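Local structure of hypothetical hydrolase (Bacteroides thetaiotaomicron, 3TC9) at residues G270-A284 against V287-W301. The protein is of unknown function but probably serves as an auxiliary nutrient-binding protein, pairing an immunoglobulin-like IPT/TIG domain with a six-bladed beta-propeller. Residues are numbered along the deposited sequence; the frame is centred on the assembly and turned at random.
Sequences GWEFHIQFHPSGNYA and VVVNQHYILRSDYDW. With EDO (1,2-ethanediol), chain T.
The guanidinium of R296 lies flat on the Y283 ring, planes 10° apart and R296 CZ 3.7 Å from the ring centroid, a cation-pi pair; the arginine chain reaches there extended, CG anti to the backbone N (chi1 175°). R296 NE, at 2.9 Å, and R296 NH2 both reach D298 OD1 side-on, in the guanidinium plane, a salt bridge that limits rotation of the guanidinium. At the loop end of the contact, Q291 folds over W271, its amide 6° from parallel to the indole and Q291 CG 3.5 Å from the centroid of the six-membered ring of W271, while V288 CG1 covers the five-membered ring. Among the polar links, W271 NE1 donates in its ring plane to Y293 OH at 2.9 Å. N290 bonds twice to segment 270-284: ND2 donates to G270 O at 2.8 Å and OD1 accepts from E272 N. A leucine in place of W271 would probably leave Y293 OH without this donor and Q291 without its flat platform. Antiparallel backbone pairs, H274 with V287 and A284 with S297, join three of the four strands of one propeller blade, which 305-312 completes. The contact thus combines backbone pairing with aromatic faces that hold the flat polar groups of R296 and Q291.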
loop_
_atom_site.group_PDB
_atom_site.type_symbol
_atom_site.label_atom_id
_atom_site.label_comp_id
_atom_site.label_asym_id
_atom_site.label_seq_id
_atom_site.Cartn_x
_atom_site.Cartn_y
_atom_site.Cartn_z
ATOM N N GLY B 270 24.780 -33.700 1.193
ATOM C CA GLY B 270 23.739 -33.586 2.209
ATOM C C GLY B 270 23.257 -32.169 2.413
ATOM O O GLY B 270 23.318 -31.649 3.526
ATOM N N TRP B 271 22.814 -31.528 1.324
ATOM C CA TRP B 271 22.320 -30.151 1.297
ATOM C C TRP B 271 20.798 -30.161 1.102
ATOM O O TRP B 271 20.300 -30.428 0.006
ATOM C CB TRP B 271 23.030 -29.346 0.189
ATOM C CG TRP B 271 23.791 -28.142 0.658
ATOM C CD1 TRP B 271 23.587 -26.850 0.272
ATOM C CD2 TRP B 271 24.917 -28.122 1.552
ATOM N NE1 TRP B 271 24.516 -26.024 0.867
ATOM C CE2 TRP B 271 25.340 -26.777 1.664
ATOM C CE3 TRP B 271 25.619 -29.114 2.269
ATOM C CZ2 TRP B 271 26.433 -26.398 2.460
ATOM C CZ3 TRP B 271 26.701 -28.738 3.059
ATOM C CH2 TRP B 271 27.099 -27.396 3.147
ATOM N N GLU B 272 20.078 -29.936 2.202
ATOM C CA GLU B 272 18.622 -29.904 2.250
ATOM C C GLU B 272 18.159 -28.489 1.991
ATOM O O GLU B 272 18.415 -27.609 2.819
ATOM C CB GLU B 272 18.110 -30.423 3.609
ATOM C CG GLU B 272 16.594 -30.403 3.754
ATOM C CD GLU B 272 16.034 -30.792 5.112
ATOM O OE1 GLU B 272 16.811 -30.866 6.092
ATOM O OE2 GLU B 272 14.804 -31.002 5.203
ATOM N N PHE B 273 17.519 -28.243 0.825
ATOM C CA PHE B 273 17.081 -26.883 0.519
ATOM C C PHE B 273 15.839 -26.795 -0.379
ATOM O O PHE B 273 15.527 -27.737 -1.110
ATOM C CB PHE B 273 18.229 -26.058 -0.132
ATOM C CG PHE B 273 18.758 -26.550 -1.461
ATOM C CD1 PHE B 273 18.199 -26.105 -2.662
ATOM C CD2 PHE B 273 19.840 -27.428 -1.517
ATOM C CE1 PHE B 273 18.702 -26.550 -3.901
ATOM C CE2 PHE B 273 20.331 -27.889 -2.752
ATOM C CZ PHE B 273 19.771 -27.432 -3.937
ATOM N N HIS B 274 15.152 -25.620 -0.308
ATOM C CA HIS B 274 14.049 -25.332 -1.204
ATOM C C HIS B 274 14.394 -24.041 -1.973
ATOM O O HIS B 274 15.326 -23.313 -1.602
ATOM C CB HIS B 274 12.673 -25.294 -0.499
ATOM C CG HIS B 274 12.560 -24.319 0.623
ATOM N ND1 HIS B 274 12.259 -22.991 0.393
ATOM C CD2 HIS B 274 12.681 -24.516 1.953
ATOM C CE1 HIS B 274 12.215 -22.423 1.584
ATOM N NE2 HIS B 274 12.476 -23.297 2.552
ATOM N N ILE B 275 13.695 -23.827 -3.099
ATOM C CA ILE B 275 13.859 -22.709 -4.032
ATOM C C ILE B 275 12.541 -21.925 -4.007
ATOM O O ILE B 275 11.467 -22.519 -4.105
ATOM C CB ILE B 275 14.212 -23.217 -5.471
ATOM C CG1 ILE B 275 15.485 -24.105 -5.477
ATOM C CG2 ILE B 275 14.312 -22.037 -6.484
ATOM C CD1 ILE B 275 15.639 -25.050 -6.705
ATOM N N GLN B 276 12.624 -20.619 -3.819
ATOM C CA GLN B 276 11.483 -19.736 -3.782
ATOM C C GLN B 276 11.778 -18.527 -4.631
ATOM O O GLN B 276 12.700 -17.769 -4.324
ATOM C CB GLN B 276 11.149 -19.341 -2.349
ATOM C CG GLN B 276 10.669 -20.517 -1.520
ATOM C CD GLN B 276 9.841 -20.093 -0.370
ATOM O OE1 GLN B 276 10.232 -20.238 0.789
ATOM N NE2 GLN B 276 8.675 -19.573 -0.674
ATOM N N PHE B 277 10.988 -18.356 -5.702
ATOM C CA PHE B 277 11.131 -17.250 -6.636
ATOM C C PHE B 277 10.476 -15.990 -6.151
ATOM O O PHE B 277 9.335 -16.022 -5.669
ATOM C CB PHE B 277 10.512 -17.593 -8.003
ATOM C CG PHE B 277 11.393 -18.384 -8.923
ATOM C CD1 PHE B 277 12.434 -17.771 -9.613
ATOM C CD2 PHE B 277 11.167 -19.738 -9.131
ATOM C CE1 PHE B 277 13.253 -18.512 -10.467
ATOM C CE2 PHE B 277 11.988 -20.480 -9.982
ATOM C CZ PHE B 277 13.024 -19.863 -10.642
ATOM N N HIS B 278 11.151 -14.856 -6.411
ATOM C CA HIS B 278 10.611 -13.526 -6.189
ATOM C C HIS B 278 9.431 -13.353 -7.186
ATOM O O HIS B 278 9.529 -13.895 -8.297
ATOM C CB HIS B 278 11.738 -12.505 -6.416
ATOM C CG HIS B 278 11.341 -11.081 -6.234
ATOM N ND1 HIS B 278 10.740 -10.362 -7.246
ATOM C CD2 HIS B 278 11.511 -10.274 -5.163
ATOM C CE1 HIS B 278 10.523 -9.162 -6.743
ATOM N NE2 HIS B 278 10.983 -9.061 -5.496
ATOM N N PRO B 279 8.333 -12.619 -6.832
ATOM C CA PRO B 279 7.176 -12.474 -7.760
ATOM C C PRO B 279 7.488 -12.002 -9.199
ATOM O O PRO B 279 6.734 -12.350 -10.126
ATOM C CB PRO B 279 6.294 -11.449 -7.054
ATOM C CG PRO B 279 6.634 -11.599 -5.612
ATOM C CD PRO B 279 8.065 -11.948 -5.538
ATOM N N SER B 280 8.588 -11.232 -9.399
ATOM C CA SER B 280 9.040 -10.765 -10.732
ATOM C C SER B 280 9.648 -11.916 -11.549
ATOM O O SER B 280 9.693 -11.853 -12.782
ATOM C CB SER B 280 10.095 -9.680 -10.562
ATOM O OG SER B 280 11.244 -10.230 -9.934
ATOM N N GLY B 281 10.175 -12.914 -10.835
ATOM C CA GLY B 281 10.871 -14.048 -11.423
ATOM C C GLY B 281 12.305 -13.714 -11.786
ATOM O O GLY B 281 12.961 -14.496 -12.480
ATOM N N ASN B 282 12.821 -12.552 -11.302
ATOM C CA ASN B 282 14.194 -12.090 -11.596
ATOM C C ASN B 282 15.262 -12.862 -10.829
ATOM O O ASN B 282 16.426 -12.840 -11.223
ATOM C CB ASN B 282 14.343 -10.587 -11.314
ATOM C CG ASN B 282 13.687 -9.716 -12.365
ATOM O OD1 ASN B 282 13.474 -10.125 -13.507
ATOM N ND2 ASN B 282 13.347 -8.487 -12.008
ATOM N N TYR B 283 14.865 -13.505 -9.708
ATOM C CA TYR B 283 15.767 -14.289 -8.871
ATOM C C TYR B 283 14.994 -15.198 -7.972
ATOM O O TYR B 283 13.790 -15.047 -7.829
ATOM C CB TYR B 283 16.699 -13.374 -8.035
ATOM C CG TYR B 283 16.035 -12.636 -6.889
ATOM C CD1 TYR B 283 15.983 -13.192 -5.608
ATOM C CD2 TYR B 283 15.529 -11.348 -7.062
ATOM C CE1 TYR B 283 15.396 -12.508 -4.544
ATOM C CE2 TYR B 283 14.994 -10.632 -5.992
ATOM C CZ TYR B 283 14.919 -11.222 -4.740
ATOM O OH TYR B 283 14.351 -10.541 -3.701
ATOM N N ALA B 284 15.699 -16.120 -7.322
ATOM C CA ALA B 284 15.126 -16.999 -6.327
ATOM C C ALA B 284 16.024 -17.038 -5.115
ATOM O O ALA B 284 17.235 -16.855 -5.237
ATOM C CB ALA B 284 14.933 -18.400 -6.889
ATOM N N VAL B 287 16.935 -21.556 0.198
ATOM C CA VAL B 287 16.892 -21.639 1.646
ATOM C C VAL B 287 17.427 -22.974 2.064
ATOM O O VAL B 287 16.748 -24.002 1.844
ATOM C CB VAL B 287 15.445 -21.382 2.147
ATOM C CG1 VAL B 287 15.313 -21.534 3.671
ATOM C CG2 VAL B 287 14.938 -20.007 1.674
ATOM N N VAL B 288 18.645 -22.958 2.690
ATOM C CA VAL B 288 19.306 -24.197 3.132
ATOM C C VAL B 288 18.904 -24.521 4.581
ATOM O O VAL B 288 19.476 -24.011 5.552
ATOM C CB VAL B 288 20.829 -24.240 2.920
ATOM C CG1 VAL B 288 21.320 -25.684 2.995
ATOM C CG2 VAL B 288 21.193 -23.628 1.572
ATOM N N VAL B 289 17.889 -25.380 4.686
ATOM C CA VAL B 289 17.242 -25.836 5.920
ATOM C C VAL B 289 18.259 -26.447 6.909
ATOM O O VAL B 289 18.225 -26.098 8.094
ATOM C CB VAL B 289 16.121 -26.857 5.584
ATOM C CG1 VAL B 289 15.336 -27.272 6.836
ATOM C CG2 VAL B 289 15.181 -26.295 4.526
ATOM N N ASN B 290 19.154 -27.341 6.444
ATOM C CA ASN B 290 20.049 -28.017 7.373
ATOM C C ASN B 290 21.442 -27.366 7.479
ATOM O O ASN B 290 22.319 -27.934 8.148
ATOM C CB ASN B 290 20.177 -29.496 6.988
ATOM C CG ASN B 290 20.896 -29.735 5.687
ATOM O OD1 ASN B 290 20.953 -28.873 4.796
ATOM N ND2 ASN B 290 21.485 -30.909 5.565
ATOM N N GLN B 291 21.646 -26.175 6.863
ATOM C CA GLN B 291 22.948 -25.491 6.886
ATOM C C GLN B 291 22.837 -24.027 7.356
ATOM O O GLN B 291 23.847 -23.350 7.554
ATOM C CB GLN B 291 23.659 -25.599 5.520
ATOM C CG GLN B 291 23.991 -27.037 5.089
ATOM C CD GLN B 291 24.948 -27.774 6.016
ATOM O OE1 GLN B 291 25.783 -27.189 6.714
ATOM N NE2 GLN B 291 24.867 -29.092 6.028
ATOM N N HIS B 292 21.605 -23.594 7.625
ATOM C CA HIS B 292 21.184 -22.340 8.270
ATOM C C HIS B 292 21.668 -21.074 7.574
ATOM O O HIS B 292 22.157 -20.143 8.223
ATOM C CB HIS B 292 21.630 -22.380 9.733
ATOM C CG HIS B 292 21.482 -23.753 10.290
ATOM N ND1 HIS B 292 20.232 -24.302 10.506
ATOM C CD2 HIS B 292 22.423 -24.707 10.495
ATOM C CE1 HIS B 292 20.449 -25.544 10.908
ATOM N NE2 HIS B 292 21.750 -25.838 10.908
ATOM N N TYR B 293 21.448 -21.009 6.255
ATOM C CA TYR B 293 21.818 -19.839 5.466
ATOM C C TYR B 293 20.972 -19.792 4.202
ATOM O O TYR B 293 20.290 -20.766 3.838
ATOM C CB TYR B 293 23.342 -19.797 5.167
ATOM C CG TYR B 293 23.844 -20.728 4.084
ATOM C CD1 TYR B 293 23.757 -22.112 4.229
ATOM C CD2 TYR B 293 24.504 -20.232 2.967
ATOM C CE1 TYR B 293 24.259 -22.977 3.253
ATOM C CE2 TYR B 293 25.012 -21.085 1.988
ATOM C CZ TYR B 293 24.871 -22.456 2.124
ATOM O OH TYR B 293 25.364 -23.307 1.161
ATOM N N ILE B 294 20.970 -18.628 3.563
ATOM C CA ILE B 294 20.196 -18.395 2.351
ATOM C C ILE B 294 21.113 -17.862 1.242
ATOM O O ILE B 294 22.012 -17.051 1.482
ATOM C CB ILE B 294 18.986 -17.445 2.649
ATOM C CG1 ILE B 294 18.077 -18.013 3.784
ATOM C CG2 ILE B 294 18.174 -17.117 1.379
ATOM C CD1 ILE B 294 17.052 -17.025 4.376
ATOM N N LEU B 295 20.855 -18.316 0.021
ATOM C CA LEU B 295 21.574 -17.853 -1.164
ATOM C C LEU B 295 20.603 -17.203 -2.128
ATOM O O LEU B 295 19.404 -17.474 -2.063
ATOM C CB LEU B 295 22.303 -19.008 -1.870
ATOM C CG LEU B 295 23.256 -19.849 -1.019
ATOM C CD1 LEU B 295 22.617 -21.136 -0.664
ATOM C CD2 LEU B 295 24.551 -20.125 -1.770
ATOM N N ARG B 296 21.106 -16.377 -3.027
ATOM C CA ARG B 296 20.293 -15.792 -4.088
ATOM C C ARG B 296 20.803 -16.319 -5.417
ATOM O O ARG B 296 22.015 -16.357 -5.636
ATOM C CB ARG B 296 20.329 -14.266 -4.067
ATOM C CG ARG B 296 19.602 -13.620 -5.222
ATOM C CD ARG B 296 19.500 -12.144 -5.006
ATOM N NE ARG B 296 19.272 -11.469 -6.274
ATOM C CZ ARG B 296 18.746 -10.262 -6.384
ATOM N NH1 ARG B 296 18.382 -9.587 -5.299
ATOM N NH2 ARG B 296 18.579 -9.717 -7.574
ATOM N N SER B 297 19.886 -16.749 -6.288
ATOM C CA SER B 297 20.226 -17.233 -7.627
ATOM C C SER B 297 19.502 -16.357 -8.640
ATOM O O SER B 297 18.271 -16.374 -8.716
ATOM C CB SER B 297 19.852 -18.701 -7.783
ATOM O OG SER B 297 20.000 -19.101 -9.132
ATOM N N ASP B 298 20.258 -15.547 -9.380
ATOM C CA ASP B 298 19.687 -14.656 -10.386
ATOM C C ASP B 298 19.191 -15.458 -11.581
ATOM O O ASP B 298 19.803 -16.458 -11.964
ATOM C CB ASP B 298 20.700 -13.582 -10.828
ATOM C CG ASP B 298 20.952 -12.492 -9.795
ATOM O OD1 ASP B 298 20.037 -12.230 -8.956
ATOM O OD2 ASP B 298 22.048 -11.876 -9.838
ATOM N N TYR B 299 18.057 -15.032 -12.142
ATOM C CA TYR B 299 17.478 -15.685 -13.303
ATOM C C TYR B 299 18.036 -15.090 -14.598
ATOM O O TYR B 299 18.025 -13.868 -14.759
ATOM C CB TYR B 299 15.961 -15.554 -13.270
ATOM C CG TYR B 299 15.262 -16.427 -14.279
ATOM C CD1 TYR B 299 15.154 -17.801 -14.083
ATOM C CD2 TYR B 299 14.656 -15.877 -15.403
ATOM C CE1 TYR B 299 14.465 -18.606 -14.978
ATOM C CE2 TYR B 299 13.984 -16.678 -16.324
ATOM C CZ TYR B 299 13.882 -18.040 -16.100
ATOM O OH TYR B 299 13.187 -18.828 -16.968
ATOM N N ASP B 300 18.526 -15.950 -15.508
ATOM C CA ASP B 300 19.007 -15.533 -16.834
ATOM C C ASP B 300 17.814 -15.654 -17.791
ATOM O O ASP B 300 17.387 -16.761 -18.128
ATOM C CB ASP B 300 20.216 -16.390 -17.275
ATOM C CG ASP B 300 20.933 -15.961 -18.554
ATOM O OD1 ASP B 300 20.324 -15.210 -19.371
ATOM O OD2 ASP B 300 22.092 -16.397 -18.757
ATOM N N TRP B 301 17.239 -14.508 -18.169
ATOM C CA TRP B 301 16.044 -14.466 -19.011
ATOM C C TRP B 301 16.308 -14.951 -20.431
ATOM O O TRP B 301 15.387 -15.449 -21.082
ATOM C CB TRP B 301 15.443 -13.054 -19.016
ATOM C CG TRP B 301 14.836 -12.681 -17.690
ATOM C CD1 TRP B 301 15.462 -12.059 -16.650
ATOM C CD2 TRP B 301 13.496 -12.963 -17.243
ATOM N NE1 TRP B 301 14.582 -11.881 -15.604
ATOM C CE2 TRP B 301 13.368 -12.425 -15.942
ATOM C CE3 TRP B 301 12.379 -13.584 -17.833
ATOM C CZ2 TRP B 301 12.174 -12.486 -15.223
ATOM C CZ3 TRP B 301 11.197 -13.656 -17.111
ATOM C CH2 TRP B 301 11.101 -13.108 -15.824
HETATM C C1 EDO T . 14.057 -7.491 -8.101
HETATM O O1 EDO T . 12.912 -7.544 -8.961
HETATM C C2 EDO T . 15.336 -7.728 -8.904
HETATM O O2 EDO T . 16.476 -7.385 -8.098
HETATM O O HOH W 1 17.174 -11.320 -13.872
#